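Long-range contacts in 2,3-dihydroxybenzoate-AMP ligase (Bacillus subtilis, PDB 1MD9), which belongs to the ANL superfamily of AMP-binding enzymes and holds adenosine monophosphate and 2,3-dihydroxy-benzoic acid in one site: residues F96-L101 against K175-K180; L300-V305 against T325-F330; F330-G335 against Y409-I414. All coordinates share one frame; numbering follows the deposited sequence.

The three contacts follow one another along the chain. Interaction 1 lies toward the outside of the fold, where the end of helix 87-98 meets the loop before strand 184-189. Interactions 2 and 3 lie deeper and share F330. Interaction 2 pairs strands 302-306 and 325-332 inside the nine-stranded mixed sheet. Interaction 3 sets residues F330-G335 against strand 409-417 of a separate antiparallel sheet. Centres of interactions 2 and 3 are about 19 Å apart; the centre of interaction 1 is about 35 Å from that of interaction 2 and about 30 Å from that of interaction 3. One strand thus carries both inner contacts to AMP and DBH, while interaction 1 touches neither.

Interaction 1 (F96-L101 against K175-K180); sequences FRLGAL and KLPEVK
The backbone of L98 and G99 runs close past the loop K175-K180, with the CA atoms of G99 and V179 5.8 Å apart, and no hydrogen bond joins the two segments. V179 carries the middle of the contact. Its CG2 lies beside the backbone N, anti to the carbonyl carbon, and this turns that methyl toward the helix end. There it sits 3.5 Å from F96 O and 3.7 Å from G99 CA. G99 is where the chain leaves the helix, with positive phi (93°). G99 has no side chain, and the V179 methyl comes up against its bare CA.

Helix 87-98 is the helix of a beta-alpha-beta crossover. It links strand 77-80 to its parallel neighbour 101-104, and G99 lies in the short turn between helix and second strand. The loop K175-K180 therefore packs on the last turn of the crossover helix.

L176 packs on the same helix end, beside R97 and L98. Its CB is 3.7 Å from R97 O, and its CD1 meets L98 CD1 at 4.3 Å. The CD1 branch of L98 also reaches the ring of P177, 4.3 Å from CD. Both are apolar contacts, one methyl to methyl and one methyl to the CD of P177. Q68 of helix 53-70 touches L176 and P177 as well. The guanidinium group of R97 leads away from the loop, to salt bridges with D57 and D61 of helix 53-70.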
loop_
_atom_site.group_PDB
_atom_site.type_symbol
_atom_site.label_atom_id
_atom_site.label_comp_id
_atom_site.label_asym_id
_atom_site.label_seq_id
_atom_site.Cartn_x
_atom_site.Cartn_y
_atom_site.Cartn_z
ATOM N N PHE A 96 -14.249 -4.143 14.240
ATOM C CA PHE A 96 -13.702 -3.053 15.046
ATOM C C PHE A 96 -14.592 -2.781 16.281
ATOM O O PHE A 96 -14.094 -2.450 17.374
ATOM C CB PHE A 96 -13.602 -1.770 14.197
ATOM C CG PHE A 96 -12.504 -1.788 13.149
ATOM C CD1 PHE A 96 -12.461 -0.802 12.168
ATOM C CD2 PHE A 96 -11.515 -2.773 13.147
ATOM C CE1 PHE A 96 -11.448 -0.794 11.194
ATOM C CE2 PHE A 96 -10.496 -2.773 12.174
ATOM C CZ PHE A 96 -10.464 -1.784 11.198
ATOM N N ARG A 97 -15.909 -2.901 16.112
ATOM C CA ARG A 97 -16.821 -2.667 17.239
ATOM C C ARG A 97 -16.860 -3.887 18.157
ATOM O O ARG A 97 -17.091 -3.765 19.365
ATOM C CB ARG A 97 -18.237 -2.328 16.736
ATOM C CG ARG A 97 -18.282 -1.036 15.912
ATOM C CD ARG A 97 -19.376 -0.074 16.365
ATOM N NE ARG A 97 -20.314 0.113 15.271
ATOM C CZ ARG A 97 -20.684 1.288 14.773
ATOM N NH1 ARG A 97 -20.212 2.435 15.269
ATOM N NH2 ARG A 97 -21.506 1.306 13.738
ATOM N N LEU A 98 -16.625 -5.061 17.575
ATOM C CA LEU A 98 -16.619 -6.308 18.328
ATOM C C LEU A 98 -15.309 -6.439 19.057
ATOM O O LEU A 98 -15.210 -7.167 20.035
ATOM C CB LEU A 98 -16.764 -7.504 17.392
ATOM C CG LEU A 98 -16.639 -8.868 18.075
ATOM C CD1 LEU A 98 -17.535 -8.893 19.308
ATOM C CD2 LEU A 98 -17.018 -9.985 17.101
ATOM N N GLY A 99 -14.299 -5.731 18.566
ATOM C CA GLY A 99 -12.981 -5.804 19.165
ATOM C C GLY A 99 -12.146 -6.866 18.470
ATOM O O GLY A 99 -11.015 -7.150 18.869
ATOM N N ALA A 100 -12.702 -7.481 17.431
ATOM C CA ALA A 100 -11.963 -8.509 16.713
ATOM C C ALA A 100 -10.927 -7.771 15.889
ATOM O O ALA A 100 -11.042 -6.561 15.680
ATOM C CB ALA A 100 -12.887 -9.303 15.833
ATOM N N LEU A 101 -9.917 -8.489 15.420
ATOM C CA LEU A 101 -8.865 -7.866 14.657
ATOM C C LEU A 101 -8.751 -8.384 13.238
ATOM O O LEU A 101 -8.345 -9.526 13.003
ATOM C CB LEU A 101 -7.535 -8.076 15.378
ATOM C CG LEU A 101 -6.970 -6.959 16.260
ATOM C CD1 LEU A 101 -8.066 -6.323 17.122
ATOM C CD2 LEU A 101 -5.864 -7.539 17.125
ATOM N N LYS A 175 -25.197 -5.417 22.975
ATOM C CA LYS A 175 -24.220 -4.718 23.791
ATOM C C LYS A 175 -22.856 -5.293 23.407
ATOM O O LYS A 175 -22.644 -6.504 23.508
ATOM C CB LYS A 175 -24.500 -4.993 25.275
ATOM C CG LYS A 175 -25.989 -5.150 25.639
ATOM C CD LYS A 175 -26.174 -5.313 27.160
ATOM C CE LYS A 175 -27.654 -5.310 27.588
ATOM N NZ LYS A 175 -27.843 -5.326 29.089
ATOM N N LEU A 176 -21.936 -4.445 22.954
ATOM C CA LEU A 176 -20.609 -4.931 22.582
ATOM C C LEU A 176 -19.542 -4.589 23.624
ATOM O O LEU A 176 -19.679 -3.609 24.364
ATOM C CB LEU A 176 -20.185 -4.386 21.210
ATOM C CG LEU A 176 -20.813 -5.049 19.974
ATOM C CD1 LEU A 176 -20.973 -6.551 20.244
ATOM C CD2 LEU A 176 -22.165 -4.415 19.645
ATOM N N PRO A 177 -18.460 -5.399 23.695
ATOM C CA PRO A 177 -17.363 -5.190 24.649
ATOM C C PRO A 177 -16.652 -3.855 24.445
ATOM O O PRO A 177 -16.481 -3.393 23.311
ATOM C CB PRO A 177 -16.431 -6.375 24.377
ATOM C CG PRO A 177 -17.339 -7.423 23.814
ATOM C CD PRO A 177 -18.214 -6.610 22.890
ATOM N N GLU A 178 -16.234 -3.243 25.547
ATOM C CA GLU A 178 -15.532 -1.970 25.481
ATOM C C GLU A 178 -14.211 -2.099 24.749
ATOM O O GLU A 178 -13.326 -2.831 25.178
ATOM C CB GLU A 178 -15.244 -1.411 26.884
ATOM C CG GLU A 178 -14.140 -0.340 26.866
ATOM C CD GLU A 178 -13.804 0.233 28.236
ATOM O OE1 GLU A 178 -13.600 -0.549 29.193
ATOM O OE2 GLU A 178 -13.728 1.476 28.349
ATOM N N VAL A 179 -14.080 -1.387 23.641
ATOM C CA VAL A 179 -12.842 -1.400 22.891
ATOM C C VAL A 179 -12.095 -0.149 23.319
ATOM O O VAL A 179 -12.645 0.947 23.269
ATOM C CB VAL A 179 -13.088 -1.318 21.384
ATOM C CG1 VAL A 179 -11.782 -0.981 20.672
ATOM C CG2 VAL A 179 -13.659 -2.627 20.873
ATOM N N LYS A 180 -10.851 -0.305 23.744
ATOM C CA LYS A 180 -10.067 0.841 24.160
ATOM C C LYS A 180 -9.378 1.507 22.978
ATOM O O LYS A 180 -8.841 0.844 22.090
ATOM C CB LYS A 180 -9.037 0.418 25.204
ATOM C CG LYS A 180 -9.661 0.179 26.574
ATOM C CD LYS A 180 -8.803 -0.723 27.460
ATOM C CE LYS A 180 -9.574 -1.129 28.718
ATOM N NZ LYS A 180 -8.870 -2.202 29.472
#

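Interaction 2 (L300-V305 against T325-F330); sequences LQVLQV and TLQQVF. With AMP (adenosine monophosphate), chain B; DBH (2,3-dihydroxy-benzoic acid), chain C.
The Q304 and Q327 chains run abreast on two neighbouring parallel strands. CB of Q304 is 4.2 Å from the backbone O of Q327. Its CG, beside the backbone N at chi1 -56°, comes to 3.6 Å from Q327 OE1. The chain is extended from there. At the tip, NE2 donates to Q327 OE1 at 3.0 Å, with an N-H...O angle of 162°. The acceptor lies close to the amide plane of Q304, and the two amide planes are turned 41° apart. NE2 also donates to S240 O, and two acceptors round NE2 are consistent with this orientation of the buried amide. V329 CG2 is a further neighbour of NE2, at 3.9 Å. Q327 in turn gives its own NE2 to T340 O.

The backbones are in parallel register, V302 with T325 through V305 with Q328. L303 N binds T325 O at 3.2 Å, and V305 N binds Q327 O at 3.2 Å. The bond from Q327 N to L303 O is weak. On the other face of the sheet from Q304 and Q327, V305 CG2 packs against L326 CD1, the two side chains nearly perpendicular.

Further along, strand 325-332 reaches the ligands. V329 O accepts a hydrogen bond from AMP N6 at 3.0 Å, and V329 CG1 touches the DBH ring.

The pair lies inside the mixed sheet. Strand 275-278 flanks 302-306, and strand 335-339 runs antiparallel along 325-332. Helices 312-315 and 318-321 lie in the connection between the paired strands, a beta-alpha-beta crossover, and A315 packs on L326 and Q328.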
loop_
_atom_site.group_PDB
_atom_site.type_symbol
_atom_site.label_atom_id
_atom_site.label_comp_id
_atom_site.label_asym_id
_atom_site.label_seq_id
_atom_site.Cartn_x
_atom_site.Cartn_y
_atom_site.Cartn_z
ATOM N N LEU A 300 -11.004 14.885 -12.099
ATOM C CA LEU A 300 -9.778 14.585 -11.365
ATOM C C LEU A 300 -9.077 15.859 -10.914
ATOM O O LEU A 300 -9.064 16.856 -11.627
ATOM C CB LEU A 300 -8.820 13.774 -12.255
ATOM C CG LEU A 300 -8.026 12.620 -11.638
ATOM C CD1 LEU A 300 -8.971 11.505 -11.291
ATOM C CD2 LEU A 300 -6.995 12.102 -12.611
ATOM N N GLN A 301 -8.494 15.810 -9.722
ATOM C CA GLN A 301 -7.766 16.943 -9.169
ATOM C C GLN A 301 -6.397 16.490 -8.681
ATOM O O GLN A 301 -5.375 17.056 -9.075
ATOM C CB GLN A 301 -8.556 17.583 -8.024
ATOM C CG GLN A 301 -9.617 18.574 -8.493
ATOM C CD GLN A 301 -10.438 19.132 -7.347
ATOM O OE1 GLN A 301 -9.899 19.437 -6.276
ATOM N NE2 GLN A 301 -11.747 19.279 -7.566
ATOM N N VAL A 302 -6.367 15.466 -7.834
ATOM C CA VAL A 302 -5.094 14.958 -7.322
ATOM C C VAL A 302 -4.886 13.510 -7.733
ATOM O O VAL A 302 -5.787 12.680 -7.580
ATOM C CB VAL A 302 -5.039 15.056 -5.793
ATOM C CG1 VAL A 302 -3.772 14.415 -5.264
ATOM C CG2 VAL A 302 -5.104 16.497 -5.390
ATOM N N LEU A 303 -3.698 13.212 -8.253
ATOM C CA LEU A 303 -3.378 11.858 -8.702
ATOM C C LEU A 303 -2.169 11.302 -7.986
ATOM O O LEU A 303 -1.034 11.538 -8.406
ATOM C CB LEU A 303 -3.086 11.847 -10.201
ATOM C CG LEU A 303 -2.716 10.462 -10.731
ATOM C CD1 LEU A 303 -3.950 9.567 -10.694
ATOM C CD2 LEU A 303 -2.163 10.585 -12.153
ATOM N N GLN A 304 -2.415 10.548 -6.921
ATOM C CA GLN A 304 -1.344 9.956 -6.128
ATOM C C GLN A 304 -0.617 8.845 -6.893
ATOM O O GLN A 304 -1.243 8.086 -7.659
ATOM C CB GLN A 304 -1.909 9.374 -4.825
ATOM C CG GLN A 304 -2.706 10.349 -3.943
ATOM C CD GLN A 304 -3.100 9.725 -2.608
ATOM O OE1 GLN A 304 -3.866 8.754 -2.564
ATOM N NE2 GLN A 304 -2.566 10.272 -1.513
ATOM N N VAL A 305 0.701 8.762 -6.678
ATOM C CA VAL A 305 1.563 7.749 -7.298
ATOM C C VAL A 305 2.680 7.331 -6.337
ATOM O O VAL A 305 3.667 8.046 -6.170
ATOM C CB VAL A 305 2.215 8.275 -8.582
ATOM C CG1 VAL A 305 2.815 7.108 -9.377
ATOM C CG2 VAL A 305 1.192 9.035 -9.404
ATOM N N THR A 325 -2.820 17.829 -10.302
ATOM C CA THR A 325 -1.676 17.881 -9.397
ATOM C C THR A 325 -1.156 16.525 -8.935
ATOM O O THR A 325 -1.799 15.833 -8.130
ATOM C CB THR A 325 -2.009 18.680 -8.128
ATOM O OG1 THR A 325 -2.302 20.041 -8.480
ATOM C CG2 THR A 325 -0.839 18.627 -7.148
ATOM N N LEU A 326 0.016 16.160 -9.436
ATOM C CA LEU A 326 0.639 14.913 -9.048
ATOM C C LEU A 326 1.015 14.976 -7.563
ATOM O O LEU A 326 1.311 16.048 -7.027
ATOM C CB LEU A 326 1.899 14.680 -9.884
ATOM C CG LEU A 326 2.907 13.674 -9.306
ATOM C CD1 LEU A 326 2.272 12.287 -9.218
ATOM C CD2 LEU A 326 4.153 13.637 -10.184
ATOM N N GLN A 327 0.972 13.837 -6.884
ATOM C CA GLN A 327 1.381 13.812 -5.489
ATOM C C GLN A 327 2.223 12.574 -5.226
ATOM O O GLN A 327 1.695 11.456 -5.198
ATOM C CB GLN A 327 0.199 13.807 -4.515
ATOM C CG GLN A 327 0.722 13.660 -3.080
ATOM C CD GLN A 327 -0.328 13.761 -1.990
ATOM O OE1 GLN A 327 -1.245 12.939 -1.897
ATOM N NE2 GLN A 327 -0.185 14.770 -1.140
ATOM N N GLN A 328 3.530 12.766 -5.053
ATOM C CA GLN A 328 4.413 11.654 -4.763
ATOM C C GLN A 328 4.002 11.228 -3.366
ATOM O O GLN A 328 3.606 12.059 -2.552
ATOM C CB GLN A 328 5.865 12.104 -4.732
ATOM C CG GLN A 328 6.367 12.706 -6.032
ATOM C CD GLN A 328 7.071 11.697 -6.918
ATOM O OE1 GLN A 328 7.662 12.062 -7.941
ATOM N NE2 GLN A 328 7.014 10.417 -6.531
ATOM N N VAL A 329 4.069 9.936 -3.092
ATOM C CA VAL A 329 3.711 9.436 -1.783
ATOM C C VAL A 329 4.627 8.246 -1.559
ATOM O O VAL A 329 4.543 7.251 -2.285
ATOM C CB VAL A 329 2.222 8.967 -1.730
ATOM C CG1 VAL A 329 1.933 8.343 -0.372
ATOM C CG2 VAL A 329 1.264 10.148 -1.993
ATOM N N PHE A 330 5.508 8.362 -0.568
ATOM C CA PHE A 330 6.455 7.305 -0.234
ATOM C C PHE A 330 6.229 6.928 1.228
ATOM O O PHE A 330 6.802 7.538 2.137
ATOM C CB PHE A 330 7.887 7.817 -0.506
ATOM C CG PHE A 330 8.961 7.217 0.380
ATOM C CD1 PHE A 330 9.089 5.835 0.538
ATOM C CD2 PHE A 330 9.869 8.046 1.037
ATOM C CE1 PHE A 330 10.108 5.290 1.344
ATOM C CE2 PHE A 330 10.888 7.513 1.841
ATOM C CZ PHE A 330 11.005 6.130 1.993
HETATM P P AMP B . 6.873 -2.703 0.918
HETATM O O1P AMP B . 6.737 -2.331 -0.547
HETATM O O2P AMP B . 5.819 -3.667 1.367
HETATM O O3P AMP B . 8.238 -3.233 1.297
HETATM O "O5'" AMP B . 6.481 -1.444 1.931
HETATM C "C5'" AMP B . 7.118 -0.119 2.035
HETATM C "C4'" AMP B . 8.234 0.029 1.015
HETATM O "O4'" AMP B . 7.879 0.220 -0.334
HETATM C "C3'" AMP B . 9.219 1.189 1.274
HETATM O "O3'" AMP B . 10.124 0.941 2.360
HETATM C "C2'" AMP B . 9.959 1.328 -0.033
HETATM O "O2'" AMP B . 11.105 0.429 -0.073
HETATM C "C1'" AMP B . 8.874 1.001 -1.026
HETATM N N9 AMP B . 8.267 2.489 -1.538
HETATM C C8 AMP B . 6.996 2.908 -1.300
HETATM N N7 AMP B . 6.769 4.121 -1.842
HETATM C C5 AMP B . 7.921 4.434 -2.411
HETATM C C6 AMP B . 8.180 5.603 -3.125
HETATM N N6 AMP B . 7.252 6.539 -3.302
HETATM N N1 AMP B . 9.463 5.735 -3.647
HETATM C C2 AMP B . 10.426 4.781 -3.479
HETATM N N3 AMP B . 10.159 3.644 -2.789
HETATM C C4 AMP B . 8.906 3.449 -2.245
HETATM O O17 DBH C . 4.867 0.703 0.104
HETATM C C21 DBH C . 3.631 1.034 0.744
HETATM O O9 DBH C . 3.068 0.157 1.370
HETATM C C18 DBH C . 2.972 2.411 0.686
HETATM C C15 DBH C . 3.125 3.242 -0.456
HETATM C C12 DBH C . 2.512 4.527 -0.508
HETATM C C3 DBH C . 2.200 2.891 1.781
HETATM O O3 DBH C . 2.024 2.105 2.940
HETATM C C6 DBH C . 1.584 4.173 1.720
HETATM C C9 DBH C . 1.744 4.978 0.592
HETATM O O6 DBH C . 0.819 4.650 2.793
#

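Interaction 3 (F330-G335 against Y409-I414); sequences FGMAEG and YRTGDI. With AMP (adenosine monophosphate), chain B; DBH (2,3-dihydroxy-benzoic acid), chain C.
M332 and Y409 make a Met-aromatic contact between two different sheets. M332 follows F330 and G331 along the chain of strand 325-332, and Y409 is the first residue of strand 409-417 in the four-stranded antiparallel sheet. The short strand segments pass 10.2 Å apart at 139°, so side chains alone bridge them.

M332 is selenomethionine in this model. Its CG stands in the crowded position between backbone N and carbonyl carbon (chi1 55°), which sends the chain toward the opposite strand. SE meets the edge of the Y409 ring, 5.5 Å from its centroid and almost in the ring plane. It also rests on the CG2 methyl of T411, whose side chain is nearly perpendicular to that of M332.

E334 follows in the type I turn from M332 to G335, which is closed by a bond from G335 N to M332 O. The E334 chain is bent at chi2 and runs obliquely across Y409. Its CB is 3.4 Å from Y409 CE2. Y392 OH is hydrogen-bonded to both E334 OE2 and Y409 OH and ties the two residues together.

F330 and D413 run alongside one another, their ends directed opposite ways. The D413 carboxylate stands at the edge of the F330 ring, with the planes 78° apart, and F330 CE1 is 4.0 Å from D413 CG. D413 also faces the ribose hydroxyls of AMP. Its OD2 sits too close to the sugar for its place to be trusted, and which carboxylate oxygen O3' bonds is not settled. G331 borders the second ligand, its C atom 3.6 Å from DBH C3. The F330 ring meets the adenine obliquely, F330 CD1 lying 3.5 Å from AMP C5.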
loop_
_atom_site.group_PDB
_atom_site.type_symbol
_atom_site.label_atom_id
_atom_site.label_comp_id
_atom_site.label_asym_id
_atom_site.label_seq_id
_atom_site.Cartn_x
_atom_site.Cartn_y
_atom_site.Cartn_z
ATOM N N PHE A 330 5.508 8.362 -0.568
ATOM C CA PHE A 330 6.455 7.305 -0.234
ATOM C C PHE A 330 6.229 6.928 1.228
ATOM O O PHE A 330 6.802 7.538 2.137
ATOM C CB PHE A 330 7.887 7.817 -0.506
ATOM C CG PHE A 330 8.961 7.217 0.380
ATOM C CD1 PHE A 330 9.089 5.835 0.538
ATOM C CD2 PHE A 330 9.869 8.046 1.037
ATOM C CE1 PHE A 330 10.108 5.290 1.344
ATOM C CE2 PHE A 330 10.888 7.513 1.841
ATOM C CZ PHE A 330 11.005 6.130 1.993
ATOM N N GLY A 331 5.368 5.931 1.437
ATOM C CA GLY A 331 5.042 5.468 2.777
ATOM C C GLY A 331 5.360 3.994 2.989
ATOM O O GLY A 331 6.153 3.424 2.243
HETATM N N MSE A 332 4.734 3.377 3.997
HETATM C CA MSE A 332 4.957 1.966 4.339
HETATM C C MSE A 332 3.961 1.515 5.418
HETATM O O MSE A 332 3.494 2.324 6.221
HETATM C CB MSE A 332 6.379 1.793 4.858
HETATM C CG MSE A 332 6.713 2.724 6.027
HETATM SE SE MSE A 332 8.633 3.061 6.274
HETATM C CE MSE A 332 8.881 4.218 4.748
ATOM N N ALA A 333 3.651 0.222 5.457
ATOM C CA ALA A 333 2.694 -0.280 6.436
ATOM C C ALA A 333 3.237 -0.190 7.848
ATOM O O ALA A 333 2.469 -0.217 8.820
ATOM C CB ALA A 333 2.314 -1.723 6.122
ATOM N N GLU A 334 4.557 -0.103 7.971
ATOM C CA GLU A 334 5.157 -0.017 9.293
ATOM C C GLU A 334 4.873 1.339 9.912
ATOM O O GLU A 334 5.036 1.515 11.114
ATOM C CB GLU A 334 6.668 -0.243 9.240
ATOM C CG GLU A 334 7.086 -1.697 9.159
ATOM C CD GLU A 334 6.943 -2.295 7.765
ATOM O OE1 GLU A 334 6.427 -1.612 6.848
ATOM O OE2 GLU A 334 7.349 -3.463 7.588
ATOM N N GLY A 335 4.445 2.303 9.100
ATOM C CA GLY A 335 4.165 3.619 9.649
ATOM C C GLY A 335 4.459 4.799 8.747
ATOM O O GLY A 335 3.755 5.010 7.771
ATOM N N TYR A 409 12.985 2.415 13.475
ATOM C CA TYR A 409 12.746 1.342 12.509
ATOM C C TYR A 409 13.502 1.589 11.201
ATOM O O TYR A 409 13.262 2.591 10.530
ATOM C CB TYR A 409 11.250 1.224 12.200
ATOM C CG TYR A 409 10.924 0.326 11.016
ATOM C CD1 TYR A 409 11.084 -1.062 11.093
ATOM C CD2 TYR A 409 10.417 0.862 9.832
ATOM C CE1 TYR A 409 10.738 -1.893 10.024
ATOM C CE2 TYR A 409 10.067 0.045 8.758
ATOM C CZ TYR A 409 10.226 -1.332 8.865
ATOM O OH TYR A 409 9.820 -2.139 7.825
ATOM N N ARG A 410 14.412 0.682 10.843
ATOM C CA ARG A 410 15.169 0.820 9.594
ATOM C C ARG A 410 14.309 0.327 8.423
ATOM O O ARG A 410 13.961 -0.853 8.341
ATOM C CB ARG A 410 16.488 0.036 9.659
ATOM C CG ARG A 410 16.371 -1.368 10.199
ATOM C CD ARG A 410 17.213 -1.524 11.459
ATOM N NE ARG A 410 18.607 -1.148 11.242
ATOM C CZ ARG A 410 19.537 -1.153 12.192
ATOM N NH1 ARG A 410 19.219 -1.515 13.428
ATOM N NH2 ARG A 410 20.787 -0.805 11.903
ATOM N N THR A 411 13.977 1.244 7.519
ATOM C CA THR A 411 13.121 0.939 6.385
ATOM C C THR A 411 13.786 0.273 5.199
ATOM O O THR A 411 13.148 0.066 4.164
ATOM C CB THR A 411 12.453 2.207 5.884
ATOM O OG1 THR A 411 13.457 3.112 5.418
ATOM C CG2 THR A 411 11.694 2.858 7.002
ATOM N N GLY A 412 15.063 -0.058 5.331
ATOM C CA GLY A 412 15.753 -0.691 4.223
ATOM C C GLY A 412 15.885 0.164 2.970
ATOM O O GLY A 412 16.552 -0.246 2.021
ATOM N N ASP A 413 15.262 1.340 2.935
ATOM C CA ASP A 413 15.384 2.172 1.749
ATOM C C ASP A 413 16.637 3.041 1.855
ATOM O O ASP A 413 17.097 3.368 2.950
ATOM C CB ASP A 413 14.165 3.084 1.556
ATOM C CG ASP A 413 12.843 2.381 1.806
ATOM O OD1 ASP A 413 12.420 2.344 2.983
ATOM O OD2 ASP A 413 12.218 1.873 0.839
ATOM N N ILE A 414 17.195 3.403 0.709
ATOM C CA ILE A 414 18.365 4.248 0.688
ATOM C C ILE A 414 17.916 5.575 0.109
ATOM O O ILE A 414 17.380 5.635 -1.009
ATOM C CB ILE A 414 19.468 3.624 -0.157
ATOM C CG1 ILE A 414 20.104 2.479 0.641
ATOM C CG2 ILE A 414 20.485 4.685 -0.560
ATOM C CD1 ILE A 414 21.173 1.731 -0.092
HETATM P P AMP B . 6.873 -2.703 0.918
HETATM O O1P AMP B . 6.737 -2.331 -0.547
HETATM O O2P AMP B . 5.819 -3.667 1.367
HETATM O O3P AMP B . 8.238 -3.233 1.297
HETATM O "O5'" AMP B . 6.481 -1.444 1.931
HETATM C "C5'" AMP B . 7.118 -0.119 2.035
HETATM C "C4'" AMP B . 8.234 0.029 1.015
HETATM O "O4'" AMP B . 7.879 0.220 -0.334
HETATM C "C3'" AMP B . 9.219 1.189 1.274
HETATM O "O3'" AMP B . 10.124 0.941 2.360
HETATM C "C2'" AMP B . 9.959 1.328 -0.033
HETATM O "O2'" AMP B . 11.105 0.429 -0.073
HETATM C "C1'" AMP B . 8.874 1.001 -1.026
HETATM N N9 AMP B . 8.267 2.489 -1.538
HETATM C C8 AMP B . 6.996 2.908 -1.300
HETATM N N7 AMP B . 6.769 4.121 -1.842
HETATM C C5 AMP B . 7.921 4.434 -2.411
HETATM C C6 AMP B . 8.180 5.603 -3.125
HETATM N N6 AMP B . 7.252 6.539 -3.302
HETATM N N1 AMP B . 9.463 5.735 -3.647
HETATM C C2 AMP B . 10.426 4.781 -3.479
HETATM N N3 AMP B . 10.159 3.644 -2.789
HETATM C C4 AMP B . 8.906 3.449 -2.245
HETATM O O17 DBH C . 4.867 0.703 0.104
HETATM C C21 DBH C . 3.631 1.034 0.744
HETATM O O9 DBH C . 3.068 0.157 1.370
HETATM C C18 DBH C . 2.972 2.411 0.686
HETATM C C15 DBH C . 3.125 3.242 -0.456
HETATM C C12 DBH C . 2.512 4.527 -0.508
HETATM C C3 DBH C . 2.200 2.891 1.781
HETATM O O3 DBH C . 2.024 2.105 2.940
HETATM C C6 DBH C . 1.584 4.173 1.720
HETATM C C9 DBH C . 1.744 4.978 0.592
HETATM O O6 DBH C . 0.819 4.650 2.793
#